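Local coordinates for protein minor fimbrium subunit Mfa5 (Porphyromonas gingivalis ATCC 33277, PDB 6TO1) that serves as an accessory subunit of the minor fimbriae, filamentous surface pili that mediate biofilm formation and adhesion to host cells and other oral bacteria, at residues L539-K542 and P546-A549; Q566-P571 and V578-K583; V602-T605 and K609-R612. One frame throughout, in Å; residues are numbered along the deposited sequence.

Interaction 1 of 3, residues L539-K542 and P546-A549. With PO4 (phosphate ion), chain E.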
ATOM      1  N   LEU A 539       1.848 -22.063  63.116  1.00 22.88           N
ATOM      2  CA  LEU A 539       1.947 -22.836  64.341  1.00 25.17           C
ATOM      3  C   LEU A 539       3.250 -23.618  64.388  1.00 35.27           C
ATOM      4  O   LEU A 539       3.630 -24.261  63.405  1.00 30.60           O
ATOM      5  CB  LEU A 539       0.756 -23.793  64.430  1.00 27.70           C
ATOM      6  CG  LEU A 539       0.654 -24.737  65.639  1.00 28.52           C
ATOM      7  CD1 LEU A 539       0.494 -23.865  66.875  1.00 26.47           C
ATOM      8  CD2 LEU A 539      -0.481 -25.729  65.526  1.00 30.29           C
ATOM      9  N   VAL A 540       3.944 -23.539  65.524  1.00 25.33           N
ATOM     10  CA  VAL A 540       5.058 -24.433  65.812  1.00 27.88           C
ATOM     11  C   VAL A 540       4.759 -25.162  67.115  1.00 33.19           C
ATOM     12  O   VAL A 540       3.930 -24.739  67.932  1.00 28.63           O
ATOM     13  CB  VAL A 540       6.416 -23.720  65.908  1.00 28.11           C
ATOM     14  CG1 VAL A 540       6.780 -23.063  64.587  1.00 25.51           C
ATOM     15  CG2 VAL A 540       6.401 -22.695  67.054  1.00 27.10           C
ATOM     16  N   ASN A 541       5.451 -26.272  67.314  1.00 32.08           N
ATOM     17  CA  ASN A 541       5.297 -26.973  68.570  1.00 34.08           C
ATOM     18  C   ASN A 541       6.233 -26.391  69.628  1.00 29.44           C
ATOM     19  O   ASN A 541       6.937 -25.392  69.423  1.00 30.53           O
ATOM     20  CB  ASN A 541       5.502 -28.484  68.377  1.00 28.99           C
ATOM     21  CG  ASN A 541       6.897 -28.845  67.954  1.00 32.77           C
ATOM     22  OD1 ASN A 541       7.838 -28.084  68.155  1.00 32.27           O
ATOM     23  ND2 ASN A 541       7.051 -30.037  67.376  1.00 41.69           N
ATOM     24  N   LYS A 542       6.204 -27.061  70.796  1.00 38.92           N
ATOM     25  CA  LYS A 542       7.076 -26.759  71.930  1.00 36.70           C
ATOM     26  C   LYS A 542       8.545 -26.620  71.609  1.00 36.82           C
ATOM     27  O   LYS A 542       9.267 -25.942  72.340  1.00 38.40           O
ATOM     28  CB  LYS A 542       7.041 -27.936  72.874  1.00 47.58           C
ATOM     29  CG  LYS A 542       5.782 -28.288  73.422  1.00 56.17           C
ATOM     30  CD  LYS A 542       5.764 -29.748  73.877  1.00 70.72           C
ATOM     31  CE  LYS A 542       6.815 -30.041  74.901  1.00 67.98           C
ATOM     32  NZ  LYS A 542       7.356 -31.466  74.798  1.00 68.54           N
ATOM     33  N   PRO A 546       7.848 -26.392  62.934  1.00 33.73           N
ATOM     34  CA  PRO A 546       6.578 -26.202  62.226  1.00 36.35           C
ATOM     35  C   PRO A 546       5.758 -27.478  62.231  1.00 37.67           C
ATOM     36  O   PRO A 546       6.275 -28.578  62.005  1.00 39.21           O
ATOM     37  CB  PRO A 546       7.014 -25.816  60.810  1.00 31.84           C
ATOM     38  CG  PRO A 546       8.380 -26.356  60.684  1.00 41.83           C
ATOM     39  CD  PRO A 546       9.004 -26.235  62.034  1.00 34.53           C
ATOM     40  N   ILE A 547       4.465 -27.322  62.485  1.00 28.90           N
ATOM     41  CA  ILE A 547       3.581 -28.462  62.674  1.00 32.27           C
ATOM     42  C   ILE A 547       2.240 -28.159  62.037  1.00 32.82           C
ATOM     43  O   ILE A 547       1.848 -27.000  61.904  1.00 32.08           O
ATOM     44  CB  ILE A 547       3.371 -28.825  64.161  1.00 40.87           C
ATOM     45  CG1 ILE A 547       2.804 -27.640  64.955  1.00 33.01           C
ATOM     46  CG2 ILE A 547       4.674 -29.301  64.749  1.00 42.18           C
ATOM     47  CD1 ILE A 547       2.009 -28.078  66.208  1.00 31.41           C
ATOM     48  N   GLN A 548       1.535 -29.221  61.653  1.00 44.94           N
ATOM     49  CA  GLN A 548       0.114 -29.123  61.378  1.00 36.73           C
ATOM     50  C   GLN A 548      -0.647 -29.014  62.690  1.00 42.71           C
ATOM     51  O   GLN A 548      -0.073 -29.123  63.775  1.00 42.70           O
ATOM     52  CB  GLN A 548      -0.358 -30.333  60.570  1.00 46.91           C
ATOM     53  CG  GLN A 548       0.431 -30.542  59.291  1.00 46.61           C
ATOM     54  CD  GLN A 548       0.062 -31.827  58.581  1.00 58.14           C
ATOM     55  OE1 GLN A 548      -0.319 -32.813  59.215  1.00 64.97           O
ATOM     56  NE2 GLN A 548       0.169 -31.822  57.256  1.00 55.93           N
ATOM     57  N   ALA A 549      -1.956 -28.783  62.580  1.00 33.07           N
ATOM     58  CA  ALA A 549      -2.776 -28.595  63.768  1.00 39.63           C
ATOM     59  C   ALA A 549      -2.774 -29.827  64.666  1.00 49.75           C
ATOM     60  O   ALA A 549      -2.960 -29.707  65.882  1.00 47.14           O
ATOM     61  CB  ALA A 549      -4.199 -28.229  63.362  1.00 36.90           C
TER
HETATM   62  P   PO4 E1104      -3.210 -27.976  58.937  1.00 43.03           P
HETATM   63  O1  PO4 E1104      -1.728 -27.716  58.858  1.00 47.31           O
HETATM   64  O2  PO4 E1104      -3.562 -28.672  60.232  1.00 50.06           O
HETATM   65  O3  PO4 E1104      -3.572 -28.850  57.762  1.00 53.29           O
HETATM   66  O4  PO4 E1104      -3.988 -26.676  58.826  1.00 39.56           O
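Leu-539 and Ile-547 meet in a small apolar contact where the chain leaves the end of strand 530-539 and doubles back through a loop. The branches cross obliquely: CD2 of Leu-539 presses against CD1 of Ile-547 at 3.5 Å, tighter than usual for two carbons, and CG of Leu-539 rests 3.7 Å from CG1 of Ile-547. Leu-539 reaches across because its CG stands anti to the backbone N (chi1 179°). The other branch of Ile-547, CG2, turns to Asn-541 and lies 3.6 Å from ND2; the amide itself is held within the turn, ND2 by Gln-545 and OD1 by the backbone N of Asp-543. Val-540 and Pro-546 form a single backbone bridge where the chain turns back. Beside it, a weak hydrogen bond of 3.3 Å runs from Ile-547 N to Leu-539 O. Backbone bonds to His-561 from both Leu-539 and Ile-547 tie the two arms to the same returning loop. Further along, Ala-549 N donates a nearly straight bond (165°) of 2.8 Å to O2 of a phosphate ion, probably from the crystallisation liquor, which ND1 of His-561 also binds.

Interaction 2 of 3, residues Q566-P571 and V578-K583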
ATOM      1  N   GLN A 566      -3.552 -14.434  56.679  1.00 25.54           N
ATOM      2  CA  GLN A 566      -2.442 -13.669  56.137  1.00 26.94           C
ATOM      3  C   GLN A 566      -2.877 -12.227  55.911  1.00 27.90           C
ATOM      4  O   GLN A 566      -4.041 -11.952  55.617  1.00 32.48           O
ATOM      5  CB  GLN A 566      -1.961 -14.326  54.843  1.00 33.01           C
ATOM      6  CG  GLN A 566      -0.913 -13.557  54.101  1.00 33.37           C
ATOM      7  CD  GLN A 566      -1.449 -12.991  52.799  1.00 45.37           C
ATOM      8  OE1 GLN A 566      -1.959 -13.720  51.948  1.00 48.79           O
ATOM      9  NE2 GLN A 566      -1.338 -11.684  52.642  1.00 43.20           N
ATOM     10  N   ASP A 567      -1.954 -11.289  56.126  1.00 26.69           N
ATOM     11  CA  ASP A 567      -2.226  -9.888  55.834  1.00 31.30           C
ATOM     12  C   ASP A 567      -1.009  -9.286  55.141  1.00 36.83           C
ATOM     13  O   ASP A 567       0.021  -9.941  54.963  1.00 31.90           O
ATOM     14  CB  ASP A 567      -2.625  -9.086  57.089  1.00 24.69           C
ATOM     15  CG  ASP A 567      -1.533  -9.025  58.166  1.00 40.83           C
ATOM     16  OD1 ASP A 567      -0.340  -9.046  57.851  1.00 36.82           O
ATOM     17  OD2 ASP A 567      -1.881  -8.920  59.355  1.00 37.09           O
ATOM     18  N   PHE A 568      -1.129  -8.027  54.741  1.00 27.59           N
ATOM     19  CA  PHE A 568      -0.063  -7.327  54.055  1.00 26.28           C
ATOM     20  C   PHE A 568       0.528  -6.254  54.946  1.00 32.75           C
ATOM     21  O   PHE A 568      -0.161  -5.683  55.799  1.00 32.78           O
ATOM     22  CB  PHE A 568      -0.567  -6.682  52.763  1.00 31.09           C
ATOM     23  CG  PHE A 568      -0.934  -7.668  51.719  1.00 28.59           C
ATOM     24  CD1 PHE A 568      -2.231  -8.121  51.607  1.00 31.94           C
ATOM     25  CD2 PHE A 568       0.023  -8.173  50.849  1.00 31.41           C
ATOM     26  CE1 PHE A 568      -2.587  -9.042  50.646  1.00 33.31           C
ATOM     27  CE2 PHE A 568      -0.339  -9.106  49.878  1.00 26.07           C
ATOM     28  CZ  PHE A 568      -1.649  -9.534  49.780  1.00 36.51           C
ATOM     29  N   PHE A 569       1.806  -5.980  54.710  1.00 24.87           N
ATOM     30  CA  PHE A 569       2.574  -4.963  55.408  1.00 28.56           C
ATOM     31  C   PHE A 569       2.781  -3.770  54.495  1.00 38.77           C
ATOM     32  O   PHE A 569       3.190  -3.931  53.341  1.00 31.35           O
ATOM     33  CB  PHE A 569       3.939  -5.508  55.844  1.00 24.71           C
ATOM     34  CG  PHE A 569       4.943  -4.437  56.223  1.00 38.75           C
ATOM     35  CD1 PHE A 569       4.952  -3.886  57.497  1.00 36.09           C
ATOM     36  CD2 PHE A 569       5.889  -3.998  55.306  1.00 26.47           C
ATOM     37  CE1 PHE A 569       5.876  -2.907  57.845  1.00 36.87           C
ATOM     38  CE2 PHE A 569       6.806  -3.015  55.639  1.00 42.04           C
ATOM     39  CZ  PHE A 569       6.809  -2.473  56.918  1.00 40.04           C
ATOM     40  N   LEU A 570       2.547  -2.576  55.029  1.00 30.09           N
ATOM     41  CA  LEU A 570       2.802  -1.327  54.317  1.00 31.26           C
ATOM     42  C   LEU A 570       3.737  -0.454  55.139  1.00 38.68           C
ATOM     43  O   LEU A 570       3.391  -0.076  56.270  1.00 44.01           O
ATOM     44  CB  LEU A 570       1.480  -0.612  54.045  1.00 41.99           C
ATOM     45  CG  LEU A 570       1.440   0.329  52.853  1.00 41.94           C
ATOM     46  CD1 LEU A 570       1.729  -0.414  51.561  1.00 39.49           C
ATOM     47  CD2 LEU A 570       0.087   1.023  52.778  1.00 51.30           C
ATOM     48  N   PRO A 571       4.904  -0.111  54.642  1.00 31.57           N
ATOM     49  CA  PRO A 571       5.844   0.699  55.420  1.00 39.23           C
ATOM     50  C   PRO A 571       5.387   2.152  55.439  1.00 43.48           C
ATOM     51  O   PRO A 571       4.399   2.526  54.809  1.00 48.14           O
ATOM     52  CB  PRO A 571       7.158   0.523  54.665  1.00 42.58           C
ATOM     53  CG  PRO A 571       6.703   0.359  53.232  1.00 32.54           C
ATOM     54  CD  PRO A 571       5.360  -0.293  53.246  1.00 35.14           C
ATOM     55  N   VAL A 578      -2.065   2.229  49.152  1.00 48.04           N
ATOM     56  CA  VAL A 578      -2.890   1.375  50.004  1.00 47.09           C
ATOM     57  C   VAL A 578      -3.596   0.365  49.113  1.00 38.31           C
ATOM     58  O   VAL A 578      -3.947   0.688  47.972  1.00 45.00           O
ATOM     59  CB  VAL A 578      -3.923   2.167  50.832  1.00 49.88           C
ATOM     60  CG1 VAL A 578      -3.276   3.351  51.495  1.00 47.54           C
ATOM     61  CG2 VAL A 578      -5.104   2.586  49.959  1.00 50.95           C
ATOM     62  N   PRO A 579      -3.855  -0.858  49.591  1.00 40.03           N
ATOM     63  CA  PRO A 579      -3.505  -1.340  50.928  1.00 46.95           C
ATOM     64  C   PRO A 579      -2.158  -2.050  51.060  1.00 49.92           C
ATOM     65  O   PRO A 579      -1.692  -2.252  52.179  1.00 40.30           O
ATOM     66  CB  PRO A 579      -4.636  -2.336  51.224  1.00 42.60           C
ATOM     67  CG  PRO A 579      -4.963  -2.905  49.881  1.00 41.53           C
ATOM     68  CD  PRO A 579      -4.677  -1.830  48.853  1.00 35.43           C
ATOM     69  N   LYS A 580      -1.525  -2.405  49.938  1.00 31.76           N
ATOM     70  CA  LYS A 580      -0.429  -3.357  49.983  1.00 28.34           C
ATOM     71  C   LYS A 580       0.740  -3.082  49.051  1.00 30.95           C
ATOM     72  O   LYS A 580       1.735  -3.813  49.134  1.00 24.14           O
ATOM     73  CB  LYS A 580      -0.982  -4.762  49.673  1.00 26.39           C
ATOM     74  CG  LYS A 580      -1.586  -4.881  48.270  1.00 30.47           C
ATOM     75  CD  LYS A 580      -2.577  -6.015  48.183  1.00 43.02           C
ATOM     76  CE  LYS A 580      -2.351  -6.871  46.960  1.00 45.54           C
ATOM     77  NZ  LYS A 580      -3.483  -7.814  46.766  1.00 45.18           N
ATOM     78  N   TRP A 581       0.699  -2.033  48.222  1.00 28.97           N
ATOM     79  CA  TRP A 581       1.678  -1.882  47.142  1.00 25.71           C
ATOM     80  C   TRP A 581       2.863  -1.021  47.569  1.00 25.54           C
ATOM     81  O   TRP A 581       2.751   0.198  47.734  1.00 29.78           O
ATOM     82  CB  TRP A 581       0.995  -1.321  45.890  1.00 26.82           C
ATOM     83  CG  TRP A 581      -0.175  -2.098  45.447  1.00 22.33           C
ATOM     84  CD1 TRP A 581      -1.486  -1.773  45.611  1.00 24.38           C
ATOM     85  CD2 TRP A 581      -0.161  -3.336  44.730  1.00 23.68           C
ATOM     86  NE1 TRP A 581      -2.286  -2.742  45.068  1.00 29.41           N
ATOM     87  CE2 TRP A 581      -1.492  -3.715  44.524  1.00 23.08           C
ATOM     88  CE3 TRP A 581       0.856  -4.174  44.268  1.00 27.35           C
ATOM     89  CZ2 TRP A 581      -1.842  -4.886  43.851  1.00 23.59           C
ATOM     90  CZ3 TRP A 581       0.503  -5.347  43.609  1.00 24.12           C
ATOM     91  CH2 TRP A 581      -0.819  -5.687  43.404  1.00 28.24           C
ATOM     92  N   ILE A 582       4.015  -1.663  47.722  1.00 23.38           N
ATOM     93  CA  ILE A 582       5.239  -1.009  48.176  1.00 27.07           C
ATOM     94  C   ILE A 582       6.023  -0.561  46.953  1.00 34.14           C
ATOM     95  O   ILE A 582       6.445  -1.391  46.139  1.00 27.88           O
ATOM     96  CB  ILE A 582       6.077  -1.952  49.056  1.00 25.73           C
ATOM     97  CG1 ILE A 582       5.217  -2.439  50.225  1.00 24.89           C
ATOM     98  CG2 ILE A 582       7.352  -1.299  49.458  1.00 26.16           C
ATOM     99  CD1 ILE A 582       5.827  -3.593  51.004  1.00 23.93           C
ATOM    100  N   LYS A 583       6.233   0.746  46.839  1.00 28.80           N
ATOM    101  CA  LYS A 583       6.961   1.300  45.709  1.00 37.44           C
ATOM    102  C   LYS A 583       8.389   0.778  45.669  1.00 35.26           C
ATOM    103  O   LYS A 583       9.115   0.821  46.668  1.00 34.12           O
ATOM    104  CB  LYS A 583       6.969   2.822  45.800  1.00 38.06           C
ATOM    105  CG  LYS A 583       7.642   3.522  44.611  1.00 41.96           C
ATOM    106  CD  LYS A 583       7.059   4.922  44.427  1.00 45.86           C
ATOM    107  CE  LYS A 583       7.542   5.573  43.125  1.00 57.18           C
ATOM    108  NZ  LYS A 583       6.693   6.746  42.769  1.00 65.84           N
TER
HETATM  109  O   HOH W   1       2.494  -5.410  51.074  1.00 24.73           O
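Lys-580 lays its side chain along the face of the Phe-568 ring, the two pointing the same way. CB of Lys-580 sits 3.6 Å from CG of Phe-568, at the root of the ring, and farther out CD stands over the middle, 3.9 Å from the ring centroid and only 9° off the normal, a CH-pi contact. Beyond it the chain keeps to the ring: its ammonium end, NZ, lies 3.9 Å from CZ of Phe-568. Lys-580 takes this course with CG between its backbone N and carbonyl carbon (chi1 63°) and a bend at chi3. The opposite face of the ring is covered near its rim by the amide NE2 of Gln-566, so the ring lies between the lysine methylenes on one face and the Gln-566 amide on the other.

Strands 565-568 and 582-583 both pair with strand 530-539, on which Arg-535 grips Asp-567 by a salt bridge, but the two segments share no direct hydrogen bond. Lys-580 and Trp-581 fit a classic beta bulge. A water lies 2.8 Å from Phe-569 O and 2.6 Å from Lys-580 O, between carbonyls that do not bond to each other.

Leu-570 fits its forked end to the bend of the other segment. CD1 abuts the carbonyl carbon of Lys-580 at 3.8 Å, while CD2 nestles beside the carbonyl O of Pro-579, whose preceding peptide is cis, and the backbone of Val-578. Ile-582 fills the neighbouring hollow: its CG1 rests 3.7 Å from CD of Pro-571, and CD1 pushes in close to Phe-569 O. Tyr-594 of strand 592-596 packs against Phe-569, Pro-571 and Ile-582 alike, bringing that strand up to the same apolar patch.

Interaction 3 of 3, residues V602-T605 and K609-R612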
ATOM      1  N   VAL A 602      -0.079 -12.109  70.339  1.00 27.34           N
ATOM      2  CA  VAL A 602      -0.934 -13.120  70.924  1.00 25.48           C
ATOM      3  C   VAL A 602      -2.117 -13.349  70.000  1.00 26.95           C
ATOM      4  O   VAL A 602      -2.759 -12.392  69.548  1.00 30.49           O
ATOM      5  CB  VAL A 602      -1.415 -12.705  72.330  1.00 25.54           C
ATOM      6  CG1 VAL A 602      -2.431 -13.688  72.821  1.00 28.15           C
ATOM      7  CG2 VAL A 602      -0.242 -12.610  73.278  1.00 30.76           C
ATOM      8  N   ILE A 603      -2.407 -14.614  69.719  1.00 21.94           N
ATOM      9  CA  ILE A 603      -3.540 -14.986  68.882  1.00 25.55           C
ATOM     10  C   ILE A 603      -4.460 -15.889  69.681  1.00 30.89           C
ATOM     11  O   ILE A 603      -4.031 -16.930  70.197  1.00 27.72           O
ATOM     12  CB  ILE A 603      -3.108 -15.700  67.582  1.00 27.27           C
ATOM     13  CG1 ILE A 603      -2.224 -14.813  66.716  1.00 27.95           C
ATOM     14  CG2 ILE A 603      -4.352 -16.200  66.845  1.00 32.15           C
ATOM     15  CD1 ILE A 603      -1.455 -15.591  65.622  1.00 28.29           C
ATOM     16  N   THR A 604      -5.736 -15.531  69.722  1.00 28.57           N
ATOM     17  CA  THR A 604      -6.759 -16.366  70.330  1.00 28.91           C
ATOM     18  C   THR A 604      -7.705 -16.835  69.240  1.00 34.38           C
ATOM     19  O   THR A 604      -8.362 -16.005  68.602  1.00 32.87           O
ATOM     20  CB  THR A 604      -7.544 -15.617  71.406  1.00 33.03           C
ATOM     21  OG1 THR A 604      -6.650 -15.069  72.374  1.00 32.76           O
ATOM     22  CG2 THR A 604      -8.521 -16.563  72.075  1.00 35.55           C
ATOM     23  N   THR A 605      -7.779 -18.153  69.048  1.00 34.87           N
ATOM     24  CA  THR A 605      -8.555 -18.756  67.977  1.00 35.27           C
ATOM     25  C   THR A 605     -10.022 -18.886  68.379  1.00 42.78           C
ATOM     26  O   THR A 605     -10.407 -18.613  69.520  1.00 36.34           O
ATOM     27  CB  THR A 605      -7.979 -20.129  67.613  1.00 34.72           C
ATOM     28  OG1 THR A 605      -7.603 -20.842  68.792  1.00 35.52           O
ATOM     29  CG2 THR A 605      -6.768 -19.967  66.732  1.00 36.73           C
ATOM     30  N   LYS A 609      -8.516 -21.398  72.131  1.00 33.39           N
ATOM     31  CA  LYS A 609      -7.096 -21.631  72.345  1.00 25.99           C
ATOM     32  C   LYS A 609      -6.311 -20.356  72.096  1.00 27.64           C
ATOM     33  O   LYS A 609      -6.688 -19.513  71.281  1.00 26.95           O
ATOM     34  CB  LYS A 609      -6.588 -22.734  71.421  1.00 29.57           C
ATOM     35  CG  LYS A 609      -6.857 -24.138  71.917  1.00 38.20           C
ATOM     36  CD  LYS A 609      -6.935 -25.105  70.741  1.00 41.23           C
ATOM     37  CE  LYS A 609      -7.325 -26.515  71.174  1.00 53.85           C
ATOM     38  NZ  LYS A 609      -6.158 -27.438  71.094  1.00 71.02           N
ATOM     39  N   ARG A 610      -5.213 -20.203  72.838  1.00 24.43           N
ATOM     40  CA  ARG A 610      -4.383 -19.014  72.751  1.00 24.47           C
ATOM     41  C   ARG A 610      -2.953 -19.395  72.401  1.00 26.53           C
ATOM     42  O   ARG A 610      -2.429 -20.404  72.889  1.00 23.71           O
ATOM     43  CB  ARG A 610      -4.400 -18.226  74.056  1.00 25.46           C
ATOM     44  CG  ARG A 610      -3.645 -16.940  73.972  1.00 32.80           C
ATOM     45  CD  ARG A 610      -3.929 -16.060  75.167  1.00 30.90           C
ATOM     46  NE  ARG A 610      -5.287 -15.520  75.107  1.00 32.79           N
ATOM     47  CZ  ARG A 610      -6.144 -15.533  76.117  1.00 37.68           C
ATOM     48  NH1 ARG A 610      -5.799 -16.057  77.283  1.00 45.60           N
ATOM     49  NH2 ARG A 610      -7.355 -15.020  75.955  1.00 41.29           N
ATOM     50  N   TYR A 611      -2.333 -18.569  71.550  1.00 21.97           N
ATOM     51  CA  TYR A 611      -1.018 -18.831  70.974  1.00 22.98           C
ATOM     52  C   TYR A 611      -0.140 -17.611  71.162  1.00 23.37           C
ATOM     53  O   TYR A 611      -0.587 -16.474  70.951  1.00 23.99           O
ATOM     54  CB  TYR A 611      -1.144 -19.179  69.468  1.00 24.17           C
ATOM     55  CG  TYR A 611      -1.983 -20.395  69.244  1.00 21.05           C
ATOM     56  CD1 TYR A 611      -1.411 -21.653  69.150  1.00 25.84           C
ATOM     57  CD2 TYR A 611      -3.366 -20.304  69.211  1.00 22.81           C
ATOM     58  CE1 TYR A 611      -2.193 -22.769  69.005  1.00 27.08           C
ATOM     59  CE2 TYR A 611      -4.146 -21.418  69.048  1.00 25.95           C
ATOM     60  CZ  TYR A 611      -3.556 -22.632  68.956  1.00 23.37           C
ATOM     61  OH  TYR A 611      -4.333 -23.732  68.795  1.00 29.80           O
ATOM     62  N   ARG A 612       1.121 -17.834  71.537  1.00 19.85           N
ATOM     63  CA  ARG A 612       2.011 -16.720  71.779  1.00 18.22           C
ATOM     64  C   ARG A 612       3.173 -16.743  70.804  1.00 21.69           C
ATOM     65  O   ARG A 612       3.687 -17.813  70.447  1.00 21.71           O
ATOM     66  CB  ARG A 612       2.565 -16.687  73.208  1.00 22.50           C
ATOM     67  CG  ARG A 612       3.553 -17.781  73.576  1.00 24.77           C
ATOM     68  CD  ARG A 612       4.935 -17.172  73.672  1.00 31.78           C
ATOM     69  NE  ARG A 612       5.942 -18.054  74.247  1.00 39.01           N
ATOM     70  CZ  ARG A 612       7.244 -17.804  74.214  1.00 44.42           C
ATOM     71  NH1 ARG A 612       7.690 -16.704  73.606  1.00 37.22           N
ATOM     72  NH2 ARG A 612       8.101 -18.654  74.778  1.00 42.45           N
TER
HETATM   73  O   HOH W   2      -6.707 -23.735  67.482  1.00 40.58           O
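Strands 602-604 and 610-612 run antiparallel, 4.6 Å apart at closest approach and with their directions 164° apart, as the two arms of a beta hairpin. Ile-603 and Tyr-611 are the hydrogen-bonded pair: Ile-603 N donates to Tyr-611 O at 2.9 Å, and Tyr-611 N to Ile-603 O at 2.7 Å. Val-602 with Arg-612 and Thr-604 with Arg-610 are the flanking non-hydrogen-bonded pairs. Toward the turn, Thr-605 N donates to Lys-609 O at 2.8 Å.

On the face of Val-602, Thr-604 and Arg-610, the Arg-610 side chain slants across those of Val-602 and Thr-604. CG1 of Val-602 lies 3.7 Å from CG of Arg-610, against the aliphatic part of the chain, which then bends at chi3 (-71°). That bend brings NE to Thr-604 OG1, a 3.1 Å bond whose acceptor is tilted slightly from the guanidinium plane. NH1 is held separately by the hydroxyl of Tyr-646.

Ile-603 and Tyr-611 point to the other face, against Tyr-641 of strand 634-643. Thr-605 stands at the edge of the Tyr-611 ring, near its plane, with OG1 3.5 Å from CE2, and Ile-603 O lies at the same edge. A water joins the two side chains, donating a longer bond to Thr-605 OG1 and lying 2.7 Å from Tyr-611 OH. OG1 also bonds OD1 of Asp-607 in the turn, the carboxylate oxygen that takes the N-H of Lys-609.

The buried Tyr-611 can thus pack among Tyr-641, Leu-643 and Leu-539 while the water satisfies its hydroxyl, its one polar side-chain atom; on the more exposed face, two hydroxyls holding NE and NH1 should fix how the Arg-610 guanidinium is turned.

All three contacts belong to the last of the modelled domains, at the end of the elongated chain, and they follow in series along the sequence. Interactions 1 and 3 are neighbours, with centres 13 Å apart, and meet where Leu-539 CD1 packs on Tyr-611 CE1 at 3.6 Å. Interaction 2 lies about 27 Å from interaction 1 and about 24 Å from interaction 3, centre to centre, and touches neither. Interactions 2 and 3 share one mixed sheet, and interaction 1 sits in the loop leaving its strand 530-539. Together they probably pin separate parts of this terminal domain's sheet, well away from the magnesium site of the von Willebrand factor domain.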